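Local coordinates for protein bacterial leucyl aminopeptidase (Legionella pneumophila, PDB 6ESL) that probably removes leucine and other residues one by one from the N-terminus of peptides as a secreted, zinc-dependent aminopeptidase of family M28, at residues V281-T286 and T377-L382; W134-H139 and G226-M231; S177-K182 and V267-E272. All coordinates share one frame; numbering follows the deposited sequence.

Contact 1: V281-T286 and T377-L382; sequences VQFDMT and TNFSKL. With ZN (zinc ion), chain F.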
loop_
_atom_site.group_PDB
_atom_site.type_symbol
_atom_site.label_atom_id
_atom_site.label_comp_id
_atom_site.label_asym_id
_atom_site.label_seq_id
_atom_site.Cartn_x
_atom_site.Cartn_y
_atom_site.Cartn_z
ATOM N N VAL B 281 -10.453 -9.515 -7.240
ATOM C CA VAL B 281 -9.563 -8.846 -8.155
ATOM C C VAL B 281 -10.380 -8.400 -9.377
ATOM O O VAL B 281 -11.391 -9.081 -9.776
ATOM C CB VAL B 281 -8.337 -9.725 -8.542
ATOM C CG1 VAL B 281 -8.753 -11.018 -9.193
ATOM C CG2 VAL B 281 -7.314 -9.012 -9.413
ATOM N N GLN B 282 -9.974 -7.283 -9.947
ATOM C CA GLN B 282 -10.559 -6.746 -11.150
ATOM C C GLN B 282 -9.522 -6.692 -12.272
ATOM O O GLN B 282 -8.408 -6.139 -12.108
ATOM C CB GLN B 282 -11.124 -5.360 -10.862
ATOM C CG GLN B 282 -11.618 -4.521 -12.042
ATOM C CD GLN B 282 -12.875 -5.063 -12.675
ATOM O OE1 GLN B 282 -13.429 -6.083 -12.231
ATOM N NE2 GLN B 282 -13.397 -4.318 -13.667
ATOM N N PHE B 283 -9.931 -7.211 -13.421
ATOM C CA PHE B 283 -9.144 -7.111 -14.684
ATOM C C PHE B 283 -9.815 -6.184 -15.671
ATOM O O PHE B 283 -10.866 -6.561 -16.311
ATOM C CB PHE B 283 -8.892 -8.495 -15.255
ATOM C CG PHE B 283 -8.017 -9.336 -14.403
ATOM C CD1 PHE B 283 -6.615 -9.279 -14.534
ATOM C CD2 PHE B 283 -8.533 -10.151 -13.456
ATOM C CE1 PHE B 283 -5.784 -10.027 -13.701
ATOM C CE2 PHE B 283 -7.730 -10.931 -12.675
ATOM C CZ PHE B 283 -6.339 -10.800 -12.760
ATOM N N ASP B 284 -9.283 -4.968 -15.695
ATOM C CA ASP B 284 -9.713 -3.940 -16.602
ATOM C C ASP B 284 -8.480 -3.460 -17.351
ATOM O O ASP B 284 -7.652 -2.715 -16.827
ATOM C CB ASP B 284 -10.344 -2.776 -15.839
ATOM C CG ASP B 284 -10.822 -1.668 -16.756
ATOM O OD1 ASP B 284 -10.664 -1.805 -17.988
ATOM O OD2 ASP B 284 -11.353 -0.659 -16.246
ATOM N N MET B 285 -8.386 -3.910 -18.589
ATOM C CA MET B 285 -7.343 -3.542 -19.532
ATOM C C MET B 285 -6.082 -4.354 -19.193
ATOM O O MET B 285 -5.322 -4.101 -18.220
ATOM C CB MET B 285 -7.090 -2.047 -19.704
ATOM C CG MET B 285 -8.350 -1.268 -19.939
ATOM S SD MET B 285 -8.161 0.476 -20.205
ATOM C CE MET B 285 -7.255 1.011 -18.760
ATOM N N THR B 286 -5.880 -5.369 -20.017
ATOM C CA THR B 286 -4.796 -6.352 -19.822
ATOM C C THR B 286 -3.886 -6.537 -21.041
ATOM O O THR B 286 -2.999 -7.414 -21.052
ATOM C CB THR B 286 -5.393 -7.735 -19.487
ATOM O OG1 THR B 286 -6.112 -8.251 -20.590
ATOM C CG2 THR B 286 -6.217 -7.712 -18.210
ATOM N N THR B 377 -1.847 -12.609 -21.707
ATOM C CA THR B 377 -1.551 -13.953 -21.133
ATOM C C THR B 377 -1.022 -13.840 -19.684
ATOM O O THR B 377 -1.398 -14.587 -18.778
ATOM C CB THR B 377 -0.544 -14.724 -22.049
ATOM O OG1 THR B 377 -1.116 -14.851 -23.347
ATOM C CG2 THR B 377 -0.247 -16.022 -21.544
ATOM N N ASN B 378 -0.173 -12.852 -19.448
ATOM C CA ASN B 378 0.357 -12.592 -18.107
ATOM C C ASN B 378 -0.736 -12.248 -17.093
ATOM O O ASN B 378 -0.708 -12.727 -15.957
ATOM C CB ASN B 378 1.457 -11.494 -18.159
ATOM C CG ASN B 378 2.808 -12.017 -18.658
ATOM O OD1 ASN B 378 3.750 -11.203 -18.988
ATOM N ND2 ASN B 378 2.946 -13.357 -18.753
ATOM N N PHE B 379 -1.682 -11.454 -17.508
ATOM C CA PHE B 379 -2.844 -11.167 -16.672
ATOM C C PHE B 379 -3.733 -12.369 -16.411
ATOM O O PHE B 379 -4.144 -12.589 -15.236
ATOM C CB PHE B 379 -3.643 -9.957 -17.215
ATOM C CG PHE B 379 -2.958 -8.657 -16.972
ATOM C CD1 PHE B 379 -3.102 -7.972 -15.763
ATOM C CD2 PHE B 379 -2.161 -8.130 -17.922
ATOM C CE1 PHE B 379 -2.483 -6.700 -15.585
ATOM C CE2 PHE B 379 -1.398 -6.951 -17.698
ATOM C CZ PHE B 379 -1.573 -6.251 -16.530
ATOM N N SER B 380 -3.862 -13.241 -17.435
ATOM C CA SER B 380 -4.616 -14.462 -17.273
ATOM C C SER B 380 -3.923 -15.344 -16.249
ATOM O O SER B 380 -4.568 -15.966 -15.354
ATOM C CB SER B 380 -4.812 -15.120 -18.645
ATOM O OG SER B 380 -5.751 -16.155 -18.553
ATOM N N LYS B 381 -2.580 -15.395 -16.318
ATOM C CA LYS B 381 -1.802 -16.153 -15.359
ATOM C C LYS B 381 -1.984 -15.625 -13.977
ATOM O O LYS B 381 -2.033 -16.377 -13.025
ATOM C CB LYS B 381 -0.314 -16.118 -15.725
ATOM C CG LYS B 381 -0.013 -17.004 -16.944
ATOM C CD LYS B 381 1.421 -17.010 -17.351
ATOM C CE LYS B 381 1.492 -17.766 -18.645
ATOM N NZ LYS B 381 2.842 -18.045 -19.137
ATOM N N LEU B 382 -2.006 -14.316 -13.855
ATOM C CA LEU B 382 -2.196 -13.707 -12.556
ATOM C C LEU B 382 -3.545 -14.122 -11.960
ATOM O O LEU B 382 -3.620 -14.387 -10.765
ATOM C CB LEU B 382 -2.027 -12.175 -12.624
ATOM C CG LEU B 382 -2.219 -11.371 -11.344
ATOM C CD1 LEU B 382 -1.322 -11.871 -10.228
ATOM C CD2 LEU B 382 -1.986 -9.851 -11.529
HETATM ZN ZN ZN F . -12.614 -0.526 -18.455
HETATM O O HOH W 1 -10.968 0.903 -18.259
#
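F283 is the first residue of 281-286 to reach helix 373-391. It sets the CE1 corner of its ring against the backbone oxygen of F379, with F283 CE1 3.4 Å from F379 O. The two rings also meet. F379 CD1 lies in the plane of the F283 ring at its edge, 3.9 Å from F283 CD1. One turn further along the helix, L382 brings its CD2 methyl to 4.4 Å from F283 CE1. I230 and P349 also pack on F283, so the ring is buried.

D284 turns the other way and binds zinc. Its CG is anti to the backbone N (chi1 -180°), and this carries the carboxylate away from the helix. Both oxygens coordinate the metal, D284 OD1 at 2.4 Å and D284 OD2 at 2.5 Å from the zinc ion. Water 1 binds the same zinc, with H209 and D222 as the other protein ligands. S334 OG is hydrogen-bonded to D284 OD2 and is a second-shell residue that would help fix the carboxylate.

M285 N is hydrogen-bonded to D223. At T286 the chain meets F379 again. T286 CA stands over one face of the F379 ring, 4.1 Å from its centroid, in a CH-pi contact. T286 CG2 lies 3.6 Å from F379 CB, alongside the root of the ring. T286 OG1 takes no part in this packing and is hydrogen-bonded to S229 OG.

The arrangement is characteristic of the two-zinc site of M28 aminopeptidases. The chain leaves strand 277-282 of the central sheet and presents an aspartate to the metal, while F283 before it and T286 two residues after it are packed against the C-terminal helix.

Contact 2: W134-H139 and G226-M231; sequences WQTLTH and GSSSIM
T136 and S228 meet with no aromatic ring between them, and the flat groups of this contact are peptide groups. The backbone N of L137 is 3.3 Å from S228 OG, but the angle is too poor for a hydrogen bond. The W134 carbonyl holds T138 N and T138 OG1 on opposite faces of its plane, both within its own helix. W134 itself packs on M368, outside the contact.

The centre of the contact is the side chain of S228. Its OG lies anti to the carbonyl carbon (chi1 -55°), where it can reach back to a hydrogen bond with G224 O. T136 CG2 comes to 3.3 Å from S228 OG, and L137 CB to 3.6 Å from the same oxygen. A hydroxyl is thus covered by a methyl and a methylene of the other helix. M231 stands at one side and touches T136 weakly, with T136 OG1 4.4 Å from M231 CG. Beyond it, M231 packs on L160, K163 and M167 of helix 151-170, while T136 packs on W159.

The axes of the two short segments approach to 8.6 Å, with 139° between their N-to-C directions, nearer antiparallel than parallel. Threonine and serine at the crossing are small enough for this spacing. Water 2 bridges the helices. It lies 2.7 Å from T136 OG1 and donates a hydrogen bond of 3.0 Å to S228 O.

No direct hydrogen bond crosses the contact. T136 OG1 and S228 OG are bonded to N132 O and G224 O of their own helices. The S228 hydroxyl is therefore met by carbon atoms of the other helix, and one water supplies the polar link.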
loop_
_atom_site.group_PDB
_atom_site.type_symbol
_atom_site.label_atom_id
_atom_site.label_comp_id
_atom_site.label_asym_id
_atom_site.label_seq_id
_atom_site.Cartn_x
_atom_site.Cartn_y
_atom_site.Cartn_z
ATOM N N TRP B 134 -6.878 -14.832 -27.502
ATOM C CA TRP B 134 -6.955 -14.094 -28.753
ATOM C C TRP B 134 -8.286 -14.425 -29.497
ATOM O O TRP B 134 -8.929 -13.536 -30.074
ATOM C CB TRP B 134 -5.714 -14.460 -29.656
ATOM C CG TRP B 134 -5.579 -13.588 -30.848
ATOM C CD1 TRP B 134 -5.909 -13.921 -32.136
ATOM C CD2 TRP B 134 -5.093 -12.225 -30.890
ATOM N NE1 TRP B 134 -5.657 -12.842 -32.968
ATOM C CE2 TRP B 134 -5.137 -11.805 -32.239
ATOM C CE3 TRP B 134 -4.600 -11.311 -29.900
ATOM C CZ2 TRP B 134 -4.755 -10.509 -32.652
ATOM C CZ3 TRP B 134 -4.195 -10.037 -30.303
ATOM C CH2 TRP B 134 -4.278 -9.642 -31.681
ATOM N N GLN B 135 -8.694 -15.700 -29.460
ATOM C CA GLN B 135 -9.957 -16.141 -30.084
ATOM C C GLN B 135 -11.202 -15.522 -29.423
ATOM O O GLN B 135 -12.105 -15.044 -30.111
ATOM C CB GLN B 135 -10.057 -17.668 -30.066
ATOM C CG GLN B 135 -9.022 -18.367 -30.931
ATOM C CD GLN B 135 -9.122 -17.976 -32.392
ATOM O OE1 GLN B 135 -10.218 -17.832 -32.934
ATOM N NE2 GLN B 135 -7.975 -17.800 -33.037
ATOM N N THR B 136 -11.238 -15.535 -28.091
ATOM C CA THR B 136 -12.299 -14.869 -27.311
ATOM C C THR B 136 -12.391 -13.395 -27.638
ATOM O O THR B 136 -13.472 -12.821 -27.852
ATOM C CB THR B 136 -12.071 -15.102 -25.822
ATOM O OG1 THR B 136 -12.145 -16.500 -25.559
ATOM C CG2 THR B 136 -13.122 -14.387 -24.979
ATOM N N LEU B 137 -11.248 -12.754 -27.690
ATOM C CA LEU B 137 -11.136 -11.317 -28.013
ATOM C C LEU B 137 -11.603 -11.013 -29.457
ATOM O O LEU B 137 -12.272 -9.990 -29.755
ATOM C CB LEU B 137 -9.725 -10.862 -27.769
ATOM C CG LEU B 137 -9.543 -9.346 -27.861
ATOM C CD1 LEU B 137 -10.440 -8.520 -26.990
ATOM C CD2 LEU B 137 -8.123 -9.045 -27.490
ATOM N N THR B 138 -11.258 -11.923 -30.357
ATOM C CA THR B 138 -11.759 -11.819 -31.731
ATOM C C THR B 138 -13.266 -11.790 -31.712
ATOM O O THR B 138 -13.865 -10.913 -32.295
ATOM C CB THR B 138 -11.167 -12.935 -32.600
ATOM O OG1 THR B 138 -9.740 -12.705 -32.649
ATOM C CG2 THR B 138 -11.790 -12.986 -34.057
ATOM N N HIS B 139 -13.872 -12.726 -31.016
ATOM C CA HIS B 139 -15.344 -12.756 -31.007
ATOM C C HIS B 139 -15.902 -11.514 -30.305
ATOM O O HIS B 139 -16.783 -10.814 -30.820
ATOM C CB HIS B 139 -15.806 -13.993 -30.285
ATOM C CG HIS B 139 -17.287 -14.188 -30.385
ATOM N ND1 HIS B 139 -18.172 -13.565 -29.517
ATOM C CD2 HIS B 139 -18.045 -14.837 -31.307
ATOM C CE1 HIS B 139 -19.407 -13.855 -29.888
ATOM N NE2 HIS B 139 -19.355 -14.630 -30.950
ATOM N N GLY B 226 -9.477 -7.801 -20.686
ATOM C CA GLY B 226 -9.670 -8.384 -19.382
ATOM C C GLY B 226 -10.699 -9.502 -19.390
ATOM O O GLY B 226 -10.514 -10.551 -18.745
ATOM N N SER B 227 -11.801 -9.237 -20.079
ATOM C CA SER B 227 -12.890 -10.251 -20.200
ATOM C C SER B 227 -12.338 -11.587 -20.763
ATOM O O SER B 227 -12.723 -12.690 -20.304
ATOM C CB SER B 227 -13.942 -9.686 -21.111
ATOM O OG SER B 227 -14.662 -8.622 -20.561
ATOM N N SER B 228 -11.374 -11.479 -21.691
ATOM C CA SER B 228 -10.789 -12.662 -22.318
ATOM C C SER B 228 -9.737 -13.326 -21.513
ATOM O O SER B 228 -9.623 -14.568 -21.474
ATOM C CB SER B 228 -10.198 -12.347 -23.706
ATOM O OG SER B 228 -11.167 -11.739 -24.557
ATOM N N SER B 229 -8.876 -12.502 -20.918
ATOM C CA SER B 229 -7.931 -13.044 -19.963
ATOM C C SER B 229 -8.630 -13.832 -18.855
ATOM O O SER B 229 -8.127 -14.870 -18.488
ATOM C CB SER B 229 -7.056 -11.908 -19.330
ATOM O OG SER B 229 -6.188 -11.254 -20.228
ATOM N N ILE B 230 -9.729 -13.312 -18.264
ATOM C CA ILE B 230 -10.355 -14.081 -17.170
ATOM C C ILE B 230 -11.138 -15.310 -17.694
ATOM O O ILE B 230 -11.289 -16.294 -16.969
ATOM C CB ILE B 230 -11.214 -13.257 -16.181
ATOM C CG1 ILE B 230 -12.475 -12.777 -16.841
ATOM C CG2 ILE B 230 -10.377 -12.096 -15.573
ATOM C CD1 ILE B 230 -13.481 -12.315 -15.815
ATOM N N MET B 231 -11.606 -15.262 -18.944
ATOM C CA MET B 231 -12.277 -16.439 -19.545
ATOM C C MET B 231 -11.308 -17.606 -19.642
ATOM O O MET B 231 -11.693 -18.739 -19.389
ATOM C CB MET B 231 -12.896 -16.124 -20.905
ATOM C CG MET B 231 -13.686 -17.337 -21.562
ATOM S SD MET B 231 -15.125 -17.757 -20.537
ATOM C CE MET B 231 -16.198 -16.418 -21.030
HETATM O O HOH W 2 -10.364 -16.606 -23.525
#

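Contact 3: S177-K182 and V267-E272; sequences STFFVK and VQHFQE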
loop_
_atom_site.group_PDB
_atom_site.type_symbol
_atom_site.label_atom_id
_atom_site.label_comp_id
_atom_site.label_asym_id
_atom_site.label_seq_id
_atom_site.Cartn_x
_atom_site.Cartn_y
_atom_site.Cartn_z
ATOM N N SER B 177 -22.175 -23.292 -11.538
ATOM C CA SER B 177 -23.467 -22.686 -11.624
ATOM C C SER B 177 -23.292 -21.274 -12.180
ATOM O O SER B 177 -22.251 -20.609 -11.977
ATOM C CB SER B 177 -24.123 -22.691 -10.227
ATOM O OG SER B 177 -25.352 -22.030 -10.249
ATOM N N THR B 178 -24.278 -20.869 -12.984
ATOM C CA THR B 178 -24.301 -19.551 -13.561
ATOM C C THR B 178 -25.590 -18.803 -13.271
ATOM O O THR B 178 -26.638 -19.393 -13.213
ATOM C CB THR B 178 -24.093 -19.610 -15.050
ATOM O OG1 THR B 178 -25.229 -20.173 -15.664
ATOM C CG2 THR B 178 -22.817 -20.395 -15.361
ATOM N N PHE B 179 -25.520 -17.491 -13.144
ATOM C CA PHE B 179 -26.762 -16.689 -13.141
ATOM C C PHE B 179 -26.570 -15.247 -13.581
ATOM O O PHE B 179 -25.463 -14.705 -13.481
ATOM C CB PHE B 179 -27.456 -16.767 -11.796
ATOM C CG PHE B 179 -26.638 -16.298 -10.631
ATOM C CD1 PHE B 179 -25.813 -17.184 -9.936
ATOM C CD2 PHE B 179 -26.727 -14.973 -10.192
ATOM C CE1 PHE B 179 -25.088 -16.741 -8.795
ATOM C CE2 PHE B 179 -26.033 -14.550 -9.065
ATOM C CZ PHE B 179 -25.182 -15.422 -8.378
ATOM N N PHE B 180 -27.619 -14.667 -14.135
ATOM C CA PHE B 180 -27.613 -13.268 -14.428
ATOM C C PHE B 180 -28.040 -12.487 -13.212
ATOM O O PHE B 180 -28.958 -12.885 -12.498
ATOM C CB PHE B 180 -28.532 -12.896 -15.577
ATOM C CG PHE B 180 -28.016 -13.287 -16.939
ATOM C CD1 PHE B 180 -26.670 -13.052 -17.309
ATOM C CD2 PHE B 180 -28.905 -13.845 -17.907
ATOM C CE1 PHE B 180 -26.211 -13.378 -18.576
ATOM C CE2 PHE B 180 -28.468 -14.154 -19.184
ATOM C CZ PHE B 180 -27.119 -13.965 -19.516
ATOM N N VAL B 181 -27.358 -11.362 -12.978
ATOM C CA VAL B 181 -27.850 -10.333 -12.110
ATOM C C VAL B 181 -28.303 -9.152 -12.940
ATOM O O VAL B 181 -27.527 -8.546 -13.656
ATOM C CB VAL B 181 -26.771 -9.881 -11.138
ATOM C CG1 VAL B 181 -27.314 -8.734 -10.262
ATOM C CG2 VAL B 181 -26.355 -11.046 -10.252
ATOM N N LYS B 182 -29.576 -8.808 -12.809
ATOM C CA LYS B 182 -30.153 -7.675 -13.500
ATOM C C LYS B 182 -29.526 -6.298 -13.176
ATOM O O LYS B 182 -28.875 -6.078 -12.139
ATOM C CB LYS B 182 -31.687 -7.678 -13.342
ATOM C CG LYS B 182 -32.317 -8.838 -14.054
ATOM C CD LYS B 182 -33.824 -8.814 -13.852
ATOM C CE LYS B 182 -34.477 -9.955 -14.578
ATOM N NZ LYS B 182 -35.945 -9.875 -14.309
ATOM N N VAL B 267 -22.704 -6.497 -6.150
ATOM C CA VAL B 267 -22.312 -6.330 -4.754
ATOM C C VAL B 267 -23.539 -6.356 -3.852
ATOM O O VAL B 267 -23.526 -6.945 -2.772
ATOM C CB VAL B 267 -21.550 -5.011 -4.534
ATOM C CG1 VAL B 267 -21.215 -4.831 -3.060
ATOM C CG2 VAL B 267 -20.287 -4.981 -5.381
ATOM N N GLN B 268 -24.599 -5.705 -4.316
ATOM C CA GLN B 268 -25.838 -5.630 -3.597
ATOM C C GLN B 268 -26.501 -7.007 -3.553
ATOM O O GLN B 268 -27.030 -7.387 -2.514
ATOM C CB GLN B 268 -26.796 -4.606 -4.224
ATOM C CG GLN B 268 -27.909 -4.175 -3.279
ATOM C CD GLN B 268 -28.795 -3.036 -3.830
ATOM O OE1 GLN B 268 -30.015 -3.126 -3.848
ATOM N NE2 GLN B 268 -28.186 -1.965 -4.257
ATOM N N HIS B 269 -26.471 -7.729 -4.674
ATOM C CA HIS B 269 -26.968 -9.077 -4.754
ATOM C C HIS B 269 -26.307 -9.964 -3.686
ATOM O O HIS B 269 -27.037 -10.697 -2.973
ATOM C CB HIS B 269 -26.781 -9.690 -6.131
ATOM C CG HIS B 269 -27.372 -11.063 -6.272
ATOM N ND1 HIS B 269 -26.688 -12.204 -5.897
ATOM C CD2 HIS B 269 -28.595 -11.475 -6.692
ATOM C CE1 HIS B 269 -27.459 -13.264 -6.099
ATOM N NE2 HIS B 269 -28.600 -12.849 -6.607
ATOM N N PHE B 270 -24.983 -9.891 -3.589
ATOM C CA PHE B 270 -24.250 -10.698 -2.637
ATOM C C PHE B 270 -24.563 -10.307 -1.188
ATOM O O PHE B 270 -24.602 -11.176 -0.315
ATOM C CB PHE B 270 -22.728 -10.569 -2.828
ATOM C CG PHE B 270 -22.143 -11.519 -3.880
ATOM C CD1 PHE B 270 -22.619 -11.549 -5.152
ATOM C CD2 PHE B 270 -21.056 -12.295 -3.581
ATOM C CE1 PHE B 270 -22.071 -12.414 -6.120
ATOM C CE2 PHE B 270 -20.459 -13.119 -4.561
ATOM C CZ PHE B 270 -20.958 -13.172 -5.827
ATOM N N GLN B 271 -24.752 -9.017 -0.918
ATOM C CA GLN B 271 -25.056 -8.552 0.415
ATOM C C GLN B 271 -26.482 -9.030 0.846
ATOM O O GLN B 271 -26.646 -9.550 1.908
ATOM C CB GLN B 271 -24.944 -7.060 0.430
ATOM C CG GLN B 271 -25.095 -6.482 1.769
ATOM C CD GLN B 271 -24.812 -4.957 1.832
ATOM O OE1 GLN B 271 -24.381 -4.242 0.833
ATOM N NE2 GLN B 271 -25.059 -4.423 3.058
ATOM N N GLU B 272 -27.463 -8.911 -0.041
ATOM C CA GLU B 272 -28.824 -9.301 0.214
ATOM C C GLU B 272 -29.021 -10.805 0.316
ATOM O O GLU B 272 -29.955 -11.227 0.999
ATOM C CB GLU B 272 -29.720 -8.793 -0.891
ATOM C CG GLU B 272 -29.914 -7.293 -0.913
ATOM C CD GLU B 272 -30.534 -6.818 -2.236
ATOM O OE1 GLU B 272 -30.598 -7.604 -3.249
ATOM O OE2 GLU B 272 -30.937 -5.641 -2.247
#
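H269 reaches from helix 261-272 to V181 and F179 on strand 176-183. Its CB directs the ring toward the strand, with CG anti to the backbone N (chi1 -176°). At H269 CG the ring meets V181, whose CG2 methyl is 4.1 Å away. This methyl sits over one face of the imidazole, displaced toward its rim. H269 ND1 comes next, 4.0 Å from F179 CE2. It is buried by the contact and has no polar partner in the model.

The strand belongs to the outer margin of the mixed sheet of this M28 fold. Strand 188-195 is its neighbour in the sheet and pairs through V192 with F179. Helix 261-272 joins the parallel strands 248-253 and 277-282 in a beta-alpha-beta crossover that passes strand 203-209. F179 and V181 stand on the face of the sheet turned to this helix. F180, between them, points the other way and makes a cation-pi contact with K161 of helix 151-170.

H269 CE1 makes the closest approach, 3.5 Å from F179 CE2 and 3.9 Å from F179 CZ. H269 NE2 follows at 3.9 Å from F179 CE2. The two rings are oblique, with planes at 36° and centroids 5.2 Å apart. F179 holds its CG between the backbone N and the carbonyl carbon (chi1 59°), and its ring reaches toward the helix with the CE2 and CZ end. F270, next to H269, makes edge-to-face contacts with Y249 and W339.

Contacts 1 and 2 are buried and touch each other, with centres 11 Å apart. Helix 220-239 takes part in contact 2 and also borders contact 1. There S229, on the side turned from helix 130-142, probably accepts a hydrogen bond at its O from S380 OG. Contact 3 is only partly buried; its centre is about 22 Å from that of contact 1 and about 23 Å from that of contact 2. Strands 176-183 and 277-282 belong to the same mixed sheet, the first at its margin and the second inside it. The chemistry differs with place: aromatic packing beside a zinc ligand in contact 1, small polar residues and a water in contact 2, and a histidine ring against a phenylalanine ring and a valine methyl in contact 3.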